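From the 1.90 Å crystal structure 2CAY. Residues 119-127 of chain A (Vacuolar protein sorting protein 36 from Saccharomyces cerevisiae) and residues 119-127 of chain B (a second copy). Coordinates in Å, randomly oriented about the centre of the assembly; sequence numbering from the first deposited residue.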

# COMPACT_ATOMS: atom_id res chain seq x y z
N SER A 119 -12.60 14.60 -5.13
CA SER A 119 -11.28 14.95 -5.69
C SER A 119 -10.34 13.80 -5.40
O SER A 119 -10.69 12.92 -4.64
CB SER A 119 -10.73 16.24 -5.09
OG SER A 119 -10.22 16.02 -3.78
N ASP A 120 -9.15 13.78 -6.01
CA ASP A 120 -8.19 12.72 -5.68
C ASP A 120 -7.42 13.07 -4.41
O ASP A 120 -6.60 12.29 -3.95
CB ASP A 120 -7.22 12.47 -6.85
CG ASP A 120 -6.52 13.74 -7.33
OD1 ASP A 120 -6.31 14.68 -6.53
OD2 ASP A 120 -6.20 13.79 -8.54
N GLY A 121 -7.68 14.26 -3.86
CA GLY A 121 -7.00 14.69 -2.63
C GLY A 121 -5.50 14.96 -2.75
O GLY A 121 -4.83 15.18 -1.76
N VAL A 122 -4.97 14.95 -3.97
CA VAL A 122 -3.53 15.06 -4.16
C VAL A 122 -2.96 16.44 -3.83
O VAL A 122 -1.96 16.54 -3.14
CB VAL A 122 -3.12 14.64 -5.60
CG1 VAL A 122 -1.65 15.00 -5.87
CG2 VAL A 122 -3.41 13.14 -5.79
N LEU A 123 -3.55 17.49 -4.35
CA LEU A 123 -3.01 18.83 -4.04
C LEU A 123 -3.12 19.16 -2.54
O LEU A 123 -2.23 19.77 -1.96
CB LEU A 123 -3.73 19.90 -4.85
CG LEU A 123 -3.49 19.88 -6.38
CD1 LEU A 123 -4.35 20.95 -7.05
CD2 LEU A 123 -1.99 20.09 -6.68
N PHE A 124 -4.24 18.76 -1.92
CA PHE A 124 -4.41 18.96 -0.48
C PHE A 124 -3.34 18.22 0.32
O PHE A 124 -2.75 18.77 1.26
CB PHE A 124 -5.80 18.57 0.00
CG PHE A 124 -6.07 19.03 1.44
CD1 PHE A 124 -6.66 20.27 1.68
CD2 PHE A 124 -5.68 18.25 2.52
CE1 PHE A 124 -6.87 20.70 3.04
CE2 PHE A 124 -5.91 18.68 3.86
CZ PHE A 124 -6.49 19.91 4.10
N SER A 125 -3.10 16.97 -0.05
CA SER A 125 -2.13 16.15 0.67
C SER A 125 -0.72 16.71 0.49
O SER A 125 0.04 16.76 1.44
CB SER A 125 -2.19 14.71 0.20
OG SER A 125 -3.49 14.19 0.44
N GLN A 126 -0.38 17.11 -0.73
CA GLN A 126 0.95 17.70 -0.98
C GLN A 126 1.17 18.99 -0.15
O GLN A 126 2.24 19.17 0.45
CB GLN A 126 1.11 17.99 -2.49
CG GLN A 126 1.38 16.66 -3.27
CD GLN A 126 1.37 16.84 -4.79
OE1 GLN A 126 0.77 17.78 -5.33
NE2 GLN A 126 2.03 15.91 -5.50
N ALA A 127 0.16 19.84 -0.10
CA ALA A 127 0.25 21.08 0.66
C ALA A 127 0.39 20.75 2.18
O ALA A 127 1.16 21.37 2.91
CB ALA A 127 -1.01 21.91 0.42
N SER B 119 8.06 14.19 -11.49
CA SER B 119 6.63 14.53 -11.32
C SER B 119 6.03 13.52 -10.36
O SER B 119 6.67 12.54 -10.05
CB SER B 119 5.87 14.50 -12.65
OG SER B 119 5.62 13.16 -13.06
N ASP B 120 4.81 13.75 -9.87
CA ASP B 120 4.17 12.74 -9.02
C ASP B 120 3.52 11.66 -9.86
O ASP B 120 2.97 10.71 -9.32
CB ASP B 120 3.14 13.40 -8.08
CG ASP B 120 2.11 14.24 -8.82
OD1 ASP B 120 1.79 13.96 -10.00
OD2 ASP B 120 1.62 15.22 -8.20
N GLY B 121 3.56 11.81 -11.18
CA GLY B 121 2.98 10.81 -12.09
C GLY B 121 1.45 10.69 -12.05
O GLY B 121 0.89 9.80 -12.65
N VAL B 122 0.78 11.60 -11.35
CA VAL B 122 -0.66 11.47 -11.15
C VAL B 122 -1.48 11.71 -12.42
O VAL B 122 -2.37 10.94 -12.72
CB VAL B 122 -1.15 12.41 -10.01
CG1 VAL B 122 -2.69 12.47 -9.98
CG2 VAL B 122 -0.54 11.93 -8.68
N LEU B 123 -1.23 12.79 -13.13
CA LEU B 123 -2.02 13.03 -14.35
C LEU B 123 -1.78 11.94 -15.41
O LEU B 123 -2.71 11.53 -16.11
CB LEU B 123 -1.69 14.40 -14.94
CG LEU B 123 -2.12 15.64 -14.11
CD1 LEU B 123 -1.63 16.91 -14.80
CD2 LEU B 123 -3.64 15.64 -13.94
N PHE B 124 -0.54 11.49 -15.53
CA PHE B 124 -0.23 10.40 -16.46
C PHE B 124 -0.97 9.12 -16.10
O PHE B 124 -1.54 8.44 -16.96
CB PHE B 124 1.27 10.12 -16.56
CG PHE B 124 1.62 9.19 -17.72
CD1 PHE B 124 1.93 9.70 -18.98
CD2 PHE B 124 1.56 7.81 -17.56
CE1 PHE B 124 2.21 8.80 -20.07
CE2 PHE B 124 1.87 6.93 -18.63
CZ PHE B 124 2.17 7.44 -19.88
N SER B 125 -0.97 8.79 -14.82
CA SER B 125 -1.62 7.57 -14.35
C SER B 125 -3.12 7.65 -14.55
O SER B 125 -3.74 6.69 -14.97
CB SER B 125 -1.28 7.29 -12.89
OG SER B 125 0.13 7.15 -12.76
N GLN B 126 -3.71 8.80 -14.22
CA GLN B 126 -5.16 8.98 -14.42
C GLN B 126 -5.56 8.84 -15.90
O GLN B 126 -6.56 8.16 -16.23
CB GLN B 126 -5.58 10.36 -13.87
CG GLN B 126 -5.64 10.34 -12.31
CD GLN B 126 -5.88 11.72 -11.68
OE1 GLN B 126 -5.59 12.75 -12.29
NE2 GLN B 126 -6.39 11.73 -10.45
N ALA B 127 -4.78 9.43 -16.79
CA ALA B 127 -5.05 9.34 -18.22
C ALA B 127 -4.91 7.86 -18.69
O ALA B 127 -5.69 7.36 -19.49
CB ALA B 127 -4.07 10.23 -18.97

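This is a small, two-fold symmetric contact in which two reciprocal aspartate–glutamine hydrogen bonds join the loop before each helix to the first turns of the other, around a valine–valine pair.

The symmetry is exact, so each interaction occurs twice, except where a residue meets its own copy. That residue is V122: V122(A) and V122(B) are the closest pair by backbone, their CA atoms 8.4 Å apart, and their side chains meet with CG2 of V122(A) 4.2 Å from CG2 of V122(B). Both CA-to-CB bonds point toward the other stretch, and chi1 is t (170°). The methyl–methyl distance is an ordinary van der Waals contact. A short, branched apolar side chain suits this position, since it covers surface (33 Å² on each copy) while the backbones remain well separated.

The polar part of the contact is more tightly defined. NE2 of Q126(B) donates to OD2 of D120(A) at 2.8 Å with an N-H...acceptor angle of 150°, and NE2 of Q126(A) donates to OD2 of D120(B) with the same distance and angle. Glutamine has the length to make this reach: with chi1 m (-76°) and chi2 t (172°), its chain is extended beyond CB and carries the amide from the first turns of one helix to the loop preceding the other. V122 and Q126 are four residues apart, about one helical turn, which accounts for both pointing toward the partner; the backbone bond from Q126(A) N to V122(A) O, 2.9 Å, confirms the helical spacing.

D120 does two jobs with its two carboxylate oxygens. In chain A, OD1 of D120(A) accepts from the backbone N of V122(A) at 2.9 Å and 166°, while OD2 of D120(A) faces chain B. The internal bond helps fix the carboxylate, at chi1 p (54°), in a position to receive the glutamine. OD2 of D120(A) also lies 4.0 Å from CG1 of V122(B), so the polar and apolar contacts adjoin.

G121, at the N-cap position, takes no part in the interface, but its phi of 67° favours glycine. Its carbonyl anchors the helix start: O of G121(A) accepts from N of S125(A) at 3.0 Å and from OG of S125(A) at 2.8 Å.

Only 197 Å² is buried between the stretches, both sides summed, all of it on D120, V122 and Q126. L123, whose CA-to-CB bond points sideways although its end comes nearer, contributes none; the nearest approach in chain A, CD2 of L123(A) to OD2 of D120(B), is 6.2 Å.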